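Local coordinates for haloacid dehalogenase/epoxide hydrolase family (Corynebacterium glutamicum ATCC 13032, PDB 2PR7), which is uncharacterised, but is probably a metal-dependent hydrolase of the haloacid dehalogenase (HAD) superfamily and binds a calcium ion in the crystal, at residues 25-30 with 59-64; 41-46 with 50-55; 78-83 with 110-115; 115-118 with 122-125. All coordinates share one frame; numbering follows the deposited sequence.

Interaction 1. Residues 25-30 with 59-64; sequences NLLAAA and GVVDKV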
loop_
_atom_site.group_PDB
_atom_site.type_symbol
_atom_site.label_atom_id
_atom_site.label_comp_id
_atom_site.label_asym_id
_atom_site.label_seq_id
_atom_site.Cartn_x
_atom_site.Cartn_y
_atom_site.Cartn_z
ATOM N N ASN A 25 4.098 -10.939 6.826
ATOM C CA ASN A 25 5.360 -10.834 7.490
ATOM C C ASN A 25 6.051 -9.503 7.118
ATOM O O ASN A 25 6.642 -8.856 7.988
ATOM C CB ASN A 25 6.233 -12.066 7.131
ATOM C CG ASN A 25 7.540 -12.052 7.812
ATOM O OD1 ASN A 25 7.604 -12.067 9.044
ATOM N ND2 ASN A 25 8.621 -12.016 7.033
ATOM N N LEU A 26 5.982 -9.130 5.878
ATOM C CA LEU A 26 6.575 -7.886 5.442
ATOM C C LEU A 26 5.888 -6.677 6.133
ATOM O O LEU A 26 6.557 -5.815 6.684
ATOM C CB LEU A 26 6.466 -7.770 3.927
ATOM C CG LEU A 26 7.048 -6.557 3.241
ATOM C CD1 LEU A 26 8.550 -6.464 3.543
ATOM C CD2 LEU A 26 6.754 -6.675 1.744
ATOM N N LEU A 27 4.563 -6.652 6.148
ATOM C CA LEU A 27 3.814 -5.566 6.778
ATOM C C LEU A 27 4.088 -5.535 8.257
ATOM O O LEU A 27 4.142 -4.431 8.841
ATOM C CB LEU A 27 2.317 -5.665 6.492
ATOM C CG LEU A 27 1.876 -5.430 5.023
ATOM C CD1 LEU A 27 0.444 -5.916 4.844
ATOM C CD2 LEU A 27 2.036 -3.954 4.658
ATOM N N ALA A 28 4.207 -6.682 8.903
ATOM C CA ALA A 28 4.532 -6.699 10.322
ATOM C C ALA A 28 5.907 -6.111 10.577
ATOM O O ALA A 28 6.103 -5.345 11.550
ATOM C CB ALA A 28 4.511 -8.055 10.853
ATOM N N ALA A 29 6.869 -6.467 9.749
ATOM C CA ALA A 29 8.213 -5.854 9.876
ATOM C C ALA A 29 8.195 -4.355 9.651
ATOM O O ALA A 29 8.877 -3.630 10.347
ATOM C CB ALA A 29 9.243 -6.556 8.940
ATOM N N ALA A 30 7.409 -3.909 8.703
ATOM C CA ALA A 30 7.319 -2.488 8.392
ATOM C C ALA A 30 6.744 -1.764 9.591
ATOM O O ALA A 30 7.302 -0.776 10.085
ATOM C CB ALA A 30 6.460 -2.289 7.217
ATOM N N GLY A 59 -5.527 -4.739 12.628
ATOM C CA GLY A 59 -4.194 -4.161 12.828
ATOM C C GLY A 59 -3.086 -4.544 11.834
ATOM O O GLY A 59 -1.918 -4.217 12.058
ATOM N N VAL A 60 -3.435 -5.221 10.738
ATOM C CA VAL A 60 -2.459 -5.626 9.731
ATOM C C VAL A 60 -1.903 -4.383 9.038
ATOM O O VAL A 60 -0.700 -4.278 8.765
ATOM C CB VAL A 60 -3.077 -6.622 8.749
ATOM C CG1 VAL A 60 -2.133 -6.957 7.629
ATOM C CG2 VAL A 60 -3.530 -7.888 9.494
ATOM N N VAL A 61 -2.797 -3.435 8.754
ATOM C CA VAL A 61 -2.404 -2.126 8.280
ATOM C C VAL A 61 -3.024 -1.073 9.192
ATOM O O VAL A 61 -4.009 -1.347 9.923
ATOM C CB VAL A 61 -2.814 -1.934 6.784
ATOM C CG1 VAL A 61 -2.163 -3.030 5.952
ATOM C CG2 VAL A 61 -4.322 -2.002 6.612
ATOM N N ASP A 62 -2.493 0.144 9.088
ATOM C CA ASP A 62 -2.985 1.286 9.860
ATOM C C ASP A 62 -4.334 1.773 9.352
ATOM O O ASP A 62 -5.218 2.109 10.158
ATOM C CB ASP A 62 -2.006 2.450 9.842
ATOM C CG ASP A 62 -0.751 2.140 10.607
ATOM O OD1 ASP A 62 -0.850 1.707 11.778
ATOM O OD2 ASP A 62 0.334 2.318 10.042
ATOM N N LYS A 63 -4.498 1.813 8.020
ATOM C CA LYS A 63 -5.709 2.353 7.452
ATOM C C LYS A 63 -6.073 1.674 6.132
ATOM O O LYS A 63 -5.201 1.318 5.373
ATOM C CB LYS A 63 -5.516 3.822 7.178
ATOM C CG LYS A 63 -5.125 4.688 8.366
ATOM C CD LYS A 63 -6.294 5.006 9.246
ATOM C CE LYS A 63 -5.891 6.033 10.294
ATOM N NZ LYS A 63 -4.549 5.719 10.863
ATOM N N VAL A 64 -7.369 1.622 5.842
ATOM C CA VAL A 64 -7.885 1.170 4.572
ATOM C C VAL A 64 -8.716 2.309 3.970
ATOM O O VAL A 64 -9.651 2.828 4.618
ATOM C CB VAL A 64 -8.754 -0.107 4.773
ATOM C CG1 VAL A 64 -9.601 -0.405 3.534
ATOM C CG2 VAL A 64 -7.886 -1.336 5.133
#
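Leu27 is the residue through which the helical segment 25-30 meets segment 59-64; Leu26, one position earlier, is turned instead to helix 120-131, where it packs on Phe120, Ile127 and Val128. The Leu27 side chain leaves the helix with CG anti to the carbonyl carbon (chi1 -68°), which directs the isobutyl group toward segment 59-64. One methyl then does most of the touching: CD1 lies 3.9 Å from CG1 of Val60 and 4.0 Å from CG1 of Val61, so that it meets one methyl from each of two consecutive valines, whose side chains both lie at a slant to its own. Nearer the backbone, CB of Leu27 passes 4.0 Å from the carbonyl oxygen O of Val60. No hydrogen bond spans the two segments here. Further along, Lys31 reaches over with NZ to hydrogen bond to Gly59 O. Gly59 ends helix 50-57 in a Schellman motif, and the chain then passes through Val60 and Val61 towards strand 63-66. Thr37 of strand 36-41 borders both Leu27 and Val61. The contact thus joins helix 17-32, the helix of the first beta-alpha-beta crossover, to the entry of an edge strand, as in the Rossmann-like alpha/beta core of the HAD superfamily.

Interaction 2. Residues 41-46 with 50-55; sequences SNDPGG and APIREL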
loop_
_atom_site.group_PDB
_atom_site.type_symbol
_atom_site.label_atom_id
_atom_site.label_comp_id
_atom_site.label_asym_id
_atom_site.label_seq_id
_atom_site.Cartn_x
_atom_site.Cartn_y
_atom_site.Cartn_z
ATOM N N SER A 41 -7.271 1.390 -2.337
ATOM C CA SER A 41 -7.846 0.508 -3.321
ATOM C C SER A 41 -8.935 1.197 -4.152
ATOM O O SER A 41 -9.811 1.872 -3.582
ATOM C CB SER A 41 -8.452 -0.675 -2.575
ATOM O OG SER A 41 -9.194 -1.545 -3.410
ATOM N N ASN A 42 -8.935 0.954 -5.465
ATOM C CA ASN A 42 -10.019 1.395 -6.320
ATOM C C ASN A 42 -11.052 0.271 -6.230
ATOM O O ASN A 42 -10.878 -0.760 -6.866
ATOM C CB ASN A 42 -9.580 1.584 -7.768
ATOM C CG ASN A 42 -8.876 2.932 -8.010
ATOM O OD1 ASN A 42 -8.693 3.731 -7.098
ATOM N ND2 ASN A 42 -8.485 3.190 -9.266
ATOM N N ASP A 43 -12.109 0.483 -5.461
ATOM C CA ASP A 43 -13.057 -0.568 -5.091
ATOM C C ASP A 43 -14.319 0.197 -4.691
ATOM O O ASP A 43 -14.219 1.302 -4.157
ATOM C CB ASP A 43 -12.560 -1.394 -3.908
ATOM C CG ASP A 43 -13.497 -2.564 -3.569
ATOM O OD1 ASP A 43 -13.265 -3.693 -4.080
ATOM O OD2 ASP A 43 -14.480 -2.407 -2.825
ATOM N N PRO A 44 -15.494 -0.347 -5.003
ATOM C CA PRO A 44 -16.733 0.358 -4.624
ATOM C C PRO A 44 -16.908 0.546 -3.127
ATOM O O PRO A 44 -17.711 1.401 -2.684
ATOM C CB PRO A 44 -17.828 -0.568 -5.160
ATOM C CG PRO A 44 -17.183 -1.487 -6.075
ATOM C CD PRO A 44 -15.754 -1.561 -5.800
ATOM N N GLY A 45 -16.225 -0.282 -2.344
ATOM C CA GLY A 45 -16.253 -0.142 -0.898
ATOM C C GLY A 45 -17.559 -0.640 -0.303
ATOM O O GLY A 45 -18.242 -1.496 -0.876
ATOM N N GLY A 46 -17.916 -0.127 0.877
ATOM C CA GLY A 46 -19.085 -0.614 1.561
ATOM C C GLY A 46 -18.966 -2.060 2.052
ATOM O O GLY A 46 -17.845 -2.581 2.235
ATOM N N ALA A 50 -15.722 -5.652 3.064
ATOM C CA ALA A 50 -15.432 -6.054 4.461
ATOM C C ALA A 50 -14.116 -6.848 4.604
ATOM O O ALA A 50 -13.403 -6.622 5.578
ATOM C CB ALA A 50 -16.623 -6.825 5.151
ATOM N N PRO A 51 -13.801 -7.752 3.648
ATOM C CA PRO A 51 -12.506 -8.444 3.734
ATOM C C PRO A 51 -11.328 -7.498 3.759
ATOM O O PRO A 51 -10.332 -7.773 4.436
ATOM C CB PRO A 51 -12.481 -9.309 2.464
ATOM C CG PRO A 51 -13.911 -9.560 2.170
ATOM C CD PRO A 51 -14.568 -8.227 2.484
ATOM N N ILE A 52 -11.417 -6.390 3.021
ATOM C CA ILE A 52 -10.318 -5.449 2.962
ATOM C C ILE A 52 -10.263 -4.666 4.254
ATOM O O ILE A 52 -9.217 -4.521 4.897
ATOM C CB ILE A 52 -10.435 -4.490 1.775
ATOM C CG1 ILE A 52 -10.753 -5.231 0.459
ATOM C CG2 ILE A 52 -9.162 -3.575 1.700
ATOM C CD1 ILE A 52 -10.852 -4.366 -0.744
ATOM N N ARG A 53 -11.414 -4.148 4.657
ATOM C CA ARG A 53 -11.492 -3.358 5.883
ATOM C C ARG A 53 -11.041 -4.113 7.135
ATOM O O ARG A 53 -10.510 -3.500 8.059
ATOM C CB ARG A 53 -12.928 -2.868 6.064
ATOM C CG ARG A 53 -13.094 -1.739 7.048
ATOM C CD ARG A 53 -14.535 -1.239 7.022
ATOM N NE ARG A 53 -14.936 -0.626 5.740
ATOM C CZ ARG A 53 -15.737 -1.175 4.815
ATOM N NH1 ARG A 53 -16.307 -2.390 4.953
ATOM N NH2 ARG A 53 -15.991 -0.470 3.735
ATOM N N GLU A 54 -11.262 -5.425 7.165
ATOM C CA GLU A 54 -10.814 -6.286 8.255
ATOM C C GLU A 54 -9.322 -6.171 8.523
ATOM O O GLU A 54 -8.872 -6.334 9.653
ATOM C CB GLU A 54 -11.147 -7.745 7.942
ATOM N N LEU A 55 -8.545 -5.895 7.489
ATOM C CA LEU A 55 -7.111 -5.696 7.651
ATOM C C LEU A 55 -6.782 -4.464 8.490
ATOM O O LEU A 55 -5.769 -4.433 9.177
ATOM C CB LEU A 55 -6.439 -5.640 6.265
ATOM C CG LEU A 55 -6.604 -6.900 5.441
ATOM C CD1 LEU A 55 -6.002 -6.766 4.046
ATOM C CD2 LEU A 55 -5.977 -8.051 6.179
#
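The carbonyl oxygen of Gly46 is gripped end-on by both terminal nitrogens of Arg53: NH1 donates to Gly46 O over 3.1 Å and NH2 to the same Gly46 O over 3.2 Å. This oxygen lies almost exactly in the guanidinium plane, yet both nitrogens approach from one face of the carbonyl, 57° and 41° above its plane, and so miss its lone pairs. A bend at chi3 (-65°) folds the otherwise extended Arg53 chain back to the loop. Glu69 completes the arrangement, its OE2 forming a salt bridge with Arg53 NH2 and accepting a hydrogen bond from Gly46 N; the carboxylate thereby draws together the two donors, which point to it from loop and helix. Segment 41-46 leaves the end of strand 36-41, and Ser41 probably corresponds to the serine or threonine of HAD motif II, consistent with its contact to Asp8, a ligand of the calcium ion. Just beyond it the loop is braced by an Asx turn, in which Asp43 OD2 accepts from Gly45 N at 2.8 Å. Asp43 and Ile52 approach each other from opposite directions. The Ile52 chain is extended at chi2, and its terminal CD1 comes 4.2 Å from Asp43 OD1 and likewise 4.2 Å from Ser41 OG. These are van der Waals contacts of a methyl with polar atoms. Ile52 also packs on Ile39 and Val64 of the sheet and on Tyr9 in the loop after strand 4-7.

Interaction 3. Residues 78-83 with 110-115; sequences AAFQAA and AGLVGV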
loop_
_atom_site.group_PDB
_atom_site.type_symbol
_atom_site.label_atom_id
_atom_site.label_comp_id
_atom_site.label_asym_id
_atom_site.label_seq_id
_atom_site.Cartn_x
_atom_site.Cartn_y
_atom_site.Cartn_z
ATOM N N ALA A 78 -5.314 13.429 -5.701
ATOM C CA ALA A 78 -6.176 13.452 -4.502
ATOM C C ALA A 78 -6.302 12.118 -3.749
ATOM O O ALA A 78 -6.403 12.093 -2.512
ATOM C CB ALA A 78 -7.559 14.024 -4.847
ATOM N N ALA A 79 -6.267 11.012 -4.491
ATOM C CA ALA A 79 -6.349 9.687 -3.905
ATOM C C ALA A 79 -5.056 9.445 -3.138
ATOM O O ALA A 79 -5.068 8.994 -1.982
ATOM C CB ALA A 79 -6.548 8.652 -4.989
ATOM N N PHE A 80 -3.914 9.709 -3.771
ATOM C CA PHE A 80 -2.628 9.540 -3.058
ATOM C C PHE A 80 -2.485 10.451 -1.851
ATOM O O PHE A 80 -1.993 10.020 -0.793
ATOM C CB PHE A 80 -1.447 9.704 -4.022
ATOM C CG PHE A 80 -1.495 8.756 -5.186
ATOM C CD1 PHE A 80 -1.597 7.402 -4.970
ATOM C CD2 PHE A 80 -1.485 9.206 -6.486
ATOM C CE1 PHE A 80 -1.653 6.519 -6.010
ATOM C CE2 PHE A 80 -1.560 8.319 -7.536
ATOM C CZ PHE A 80 -1.662 6.975 -7.284
ATOM N N GLN A 81 -2.955 11.692 -2.008
ATOM C CA GLN A 81 -2.934 12.689 -0.946
ATOM C C GLN A 81 -3.751 12.215 0.241
ATOM O O GLN A 81 -3.350 12.402 1.397
ATOM C CB GLN A 81 -3.476 14.023 -1.455
ATOM C CG GLN A 81 -3.345 15.169 -0.451
ATOM C CD GLN A 81 -1.916 15.538 -0.176
ATOM O OE1 GLN A 81 -1.389 15.239 0.889
ATOM N NE2 GLN A 81 -1.266 16.169 -1.138
ATOM N N ALA A 82 -4.889 11.581 -0.027
ATOM C CA ALA A 82 -5.751 11.096 1.051
ATOM C C ALA A 82 -5.030 9.993 1.826
ATOM O O ALA A 82 -5.104 9.899 3.061
ATOM C CB ALA A 82 -7.076 10.569 0.479
ATOM N N ALA A 83 -4.326 9.133 1.081
ATOM C CA ALA A 83 -3.605 8.029 1.705
ATOM C C ALA A 83 -2.468 8.550 2.597
ATOM O O ALA A 83 -2.333 8.142 3.763
ATOM C CB ALA A 83 -3.057 7.117 0.633
ATOM N N ALA A 110 3.085 12.544 -8.766
ATOM C CA ALA A 110 2.650 13.259 -7.551
ATOM C C ALA A 110 3.777 13.426 -6.521
ATOM O O ALA A 110 3.611 14.136 -5.540
ATOM C CB ALA A 110 1.468 12.561 -6.919
ATOM N N GLY A 111 4.916 12.780 -6.737
ATOM C CA GLY A 111 6.038 12.900 -5.803
ATOM C C GLY A 111 6.278 11.748 -4.869
ATOM O O GLY A 111 7.199 11.788 -4.036
ATOM N N LEU A 112 5.463 10.707 -4.980
ATOM C CA LEU A 112 5.728 9.528 -4.235
ATOM C C LEU A 112 6.842 8.721 -4.909
ATOM O O LEU A 112 7.158 8.945 -6.050
ATOM C CB LEU A 112 4.480 8.632 -4.145
ATOM C CG LEU A 112 3.281 9.079 -3.306
ATOM C CD1 LEU A 112 2.483 10.135 -4.090
ATOM C CD2 LEU A 112 2.377 7.880 -2.932
ATOM N N VAL A 113 7.384 7.754 -4.161
ATOM C CA VAL A 113 8.220 6.682 -4.721
ATOM C C VAL A 113 7.315 5.541 -5.190
ATOM O O VAL A 113 6.469 5.079 -4.457
ATOM C CB VAL A 113 9.306 6.179 -3.741
ATOM C CG1 VAL A 113 9.994 4.972 -4.325
ATOM C CG2 VAL A 113 10.318 7.303 -3.459
ATOM N N GLY A 114 7.509 5.076 -6.419
ATOM C CA GLY A 114 6.651 4.061 -7.009
ATOM C C GLY A 114 7.312 2.697 -7.076
ATOM O O GLY A 114 8.490 2.599 -7.455
ATOM N N VAL A 115 6.546 1.648 -6.793
ATOM C CA VAL A 115 7.003 0.279 -6.995
ATOM C C VAL A 115 5.938 -0.461 -7.752
ATOM O O VAL A 115 4.788 -0.604 -7.266
ATOM C CB VAL A 115 7.253 -0.422 -5.671
ATOM C CG1 VAL A 115 7.588 -1.953 -5.896
ATOM C CG2 VAL A 115 8.379 0.289 -4.889
#
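Phe80 of helix 77-86 packs on two aliphatic groups of segment 110-115. Its CB is 4.0 Å from CD1 of Leu112, while farther out CD2 of its ring comes to 4.5 Å from the methyl CB of Ala110, a looser approach. Both groups lie oblique to the ring. Leu112 carries CG anti to its carbonyl carbon (chi1 -70°), and this directs the isobutyl group to the foot of the phenylalanine side chain, with a single methyl branch making the closest approach. Between Ala110 and Leu112 stands Gly111, which ends helix 101-110 in a Schellman motif; its positive phi (103°) turns the chain so that residues on both sides of the glycine can face the same phenylalanine. In the next shell the sheet supports both partners: Leu96 lies against Phe80, and Cys94 and Ile6 against Leu112, with Met91 also beside Leu112. Backbone bonds from Val113 to Cys94 and Leu96 fix the edge strand that follows. Phe80 also touches Lys74, which probably corresponds to the conserved lysine of HAD motif III. Helix 77-86, the end of helix 101-110 and the loop leading into edge strand 113-116 thus share an apolar layer on one face of a parallel sheet, an arrangement typical of the Rossmann-like HAD core.

Interaction 4. Residues 115-118 with 122-125; sequences VYYQ and RAVV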
loop_
_atom_site.group_PDB
_atom_site.type_symbol
_atom_site.label_atom_id
_atom_site.label_comp_id
_atom_site.label_asym_id
_atom_site.label_seq_id
_atom_site.Cartn_x
_atom_site.Cartn_y
_atom_site.Cartn_z
ATOM N N VAL A 115 6.546 1.648 -6.793
ATOM C CA VAL A 115 7.003 0.279 -6.995
ATOM C C VAL A 115 5.938 -0.461 -7.752
ATOM O O VAL A 115 4.788 -0.604 -7.266
ATOM C CB VAL A 115 7.253 -0.422 -5.671
ATOM C CG1 VAL A 115 7.588 -1.953 -5.896
ATOM C CG2 VAL A 115 8.379 0.289 -4.889
ATOM N N TYR A 116 6.290 -0.928 -8.963
ATOM C CA TYR A 116 5.382 -1.725 -9.784
ATOM C C TYR A 116 5.376 -3.178 -9.332
ATOM O O TYR A 116 6.398 -3.828 -9.298
ATOM C CB TYR A 116 5.802 -1.629 -11.231
ATOM C CG TYR A 116 4.989 -2.419 -12.210
ATOM C CD1 TYR A 116 3.613 -2.304 -12.252
ATOM C CD2 TYR A 116 5.592 -3.289 -13.103
ATOM C CE1 TYR A 116 2.868 -2.997 -13.159
ATOM C CE2 TYR A 116 4.835 -3.985 -14.041
ATOM C CZ TYR A 116 3.467 -3.821 -14.078
ATOM O OH TYR A 116 2.672 -4.501 -15.007
ATOM N N TYR A 117 4.196 -3.692 -8.984
ATOM C CA TYR A 117 4.025 -5.048 -8.475
ATOM C C TYR A 117 3.571 -5.950 -9.578
ATOM O O TYR A 117 2.407 -5.893 -10.038
ATOM C CB TYR A 117 2.974 -5.073 -7.385
ATOM C CG TYR A 117 2.881 -6.377 -6.632
ATOM C CD1 TYR A 117 3.693 -6.608 -5.527
ATOM C CD2 TYR A 117 1.992 -7.335 -6.968
ATOM C CE1 TYR A 117 3.602 -7.754 -4.827
ATOM C CE2 TYR A 117 1.909 -8.485 -6.260
ATOM C CZ TYR A 117 2.731 -8.674 -5.186
ATOM O OH TYR A 117 2.664 -9.830 -4.427
ATOM N N GLN A 118 4.501 -6.712 -10.098
ATOM C CA GLN A 118 4.142 -7.773 -11.038
ATOM C C GLN A 118 4.386 -9.148 -10.411
ATOM O O GLN A 118 3.644 -10.084 -10.663
ATOM C CB GLN A 118 4.909 -7.558 -12.346
ATOM C CG GLN A 118 4.605 -8.549 -13.446
ATOM C CD GLN A 118 5.198 -8.086 -14.801
ATOM O OE1 GLN A 118 6.408 -8.003 -14.921
ATOM N NE2 GLN A 118 4.339 -7.858 -15.833
ATOM N N ARG A 122 10.177 -9.791 -7.111
ATOM C CA ARG A 122 10.817 -8.594 -7.637
ATOM C C ARG A 122 10.501 -7.408 -6.742
ATOM O O ARG A 122 11.379 -6.689 -6.312
ATOM C CB ARG A 122 10.342 -8.303 -9.060
ATOM C CG ARG A 122 11.141 -7.249 -9.728
ATOM C CD ARG A 122 10.825 -7.102 -11.194
ATOM N NE ARG A 122 11.699 -6.075 -11.746
ATOM C CZ ARG A 122 11.506 -4.779 -11.570
ATOM N NH1 ARG A 122 10.446 -4.330 -10.903
ATOM N NH2 ARG A 122 12.363 -3.913 -12.076
ATOM N N ALA A 123 9.237 -7.218 -6.437
ATOM C CA ALA A 123 8.812 -6.072 -5.659
ATOM C C ALA A 123 9.375 -6.050 -4.230
ATOM O O ALA A 123 9.660 -4.991 -3.688
ATOM C CB ALA A 123 7.254 -5.960 -5.656
ATOM N N VAL A 124 9.488 -7.206 -3.583
ATOM C CA VAL A 124 9.974 -7.250 -2.219
ATOM C C VAL A 124 11.392 -6.670 -2.077
ATOM O O VAL A 124 11.720 -6.020 -1.068
ATOM C CB VAL A 124 9.843 -8.653 -1.565
ATOM C CG1 VAL A 124 10.826 -9.651 -2.176
ATOM C CG2 VAL A 124 10.037 -8.541 -0.055
ATOM N N VAL A 125 12.233 -6.913 -3.055
ATOM C CA VAL A 125 13.601 -6.372 -3.031
ATOM C C VAL A 125 13.570 -4.850 -2.886
ATOM O O VAL A 125 14.305 -4.267 -2.083
ATOM C CB VAL A 125 14.357 -6.751 -4.330
ATOM C CG1 VAL A 125 15.704 -6.048 -4.418
ATOM C CG2 VAL A 125 14.577 -8.210 -4.371
HETATM O O HOH W 1 8.793 -4.589 -9.002
#
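Tyr117 meets Ala123 where the last strand of the HAD-type parallel sheet, 113-116, passes through a short turn into helix 120-131, forming the final beta-alpha unit of the fold. The CB of Tyr117 starts out pointing away from the helix. Because CG stands anti to the backbone N (chi1 -170°), beside the carbonyl carbon, the ring nevertheless swings back alongside the alanine. Its CD1 lies 3.6 Å from Ala123 CB, and CE1, the next atom round the ring, is 4.2 Å from the same methyl, which sits oblique to the ring. At the tip OH is hydrogen-bonded to Trp23 NE1 of helix 17-32, a link that fixes the ring's far end, and Val97 and Val12 pack beside the side chain. Arg122, one residue before the alanine, brings the edge of its guanidinium to the strand: NH1 is 4.4 Å from Tyr116 O, too far for a direct bond. The stronger partner of this NH1 is Glu126, one turn further along the helix, in a salt bridge. The methyl of Ala123 also faces Tyr116 O, at 4.3 Å from its CB. Back on the strand, Val115 adds a second apolar neighbour to that methyl, its CG1 lying 4.0 Å from Ala123 CB.

Interactions 1, 3 and 4 are buried and almost wholly apolar, whereas interaction 2, partly buried on the loop after strand 36-41, rests on an arginine-carbonyl grip, the arginine being paired also with Glu69 outside both segments. Interaction 2 is nested in the chain loop closed by interaction 1, and the two touch: Leu55 O probably accepts from Val61 N at 3.2 Å. Interactions 3 and 4 share strand 113-116, but the former reaches Cys94 and Leu96 and the latter Val95 and Val97, alternate residues that put them on opposite faces of the sheet. Interactions 1 and 4 join through Leu26 and Val124, whereas interactions 2 and 4 lie about 22 Å apart, centre to centre.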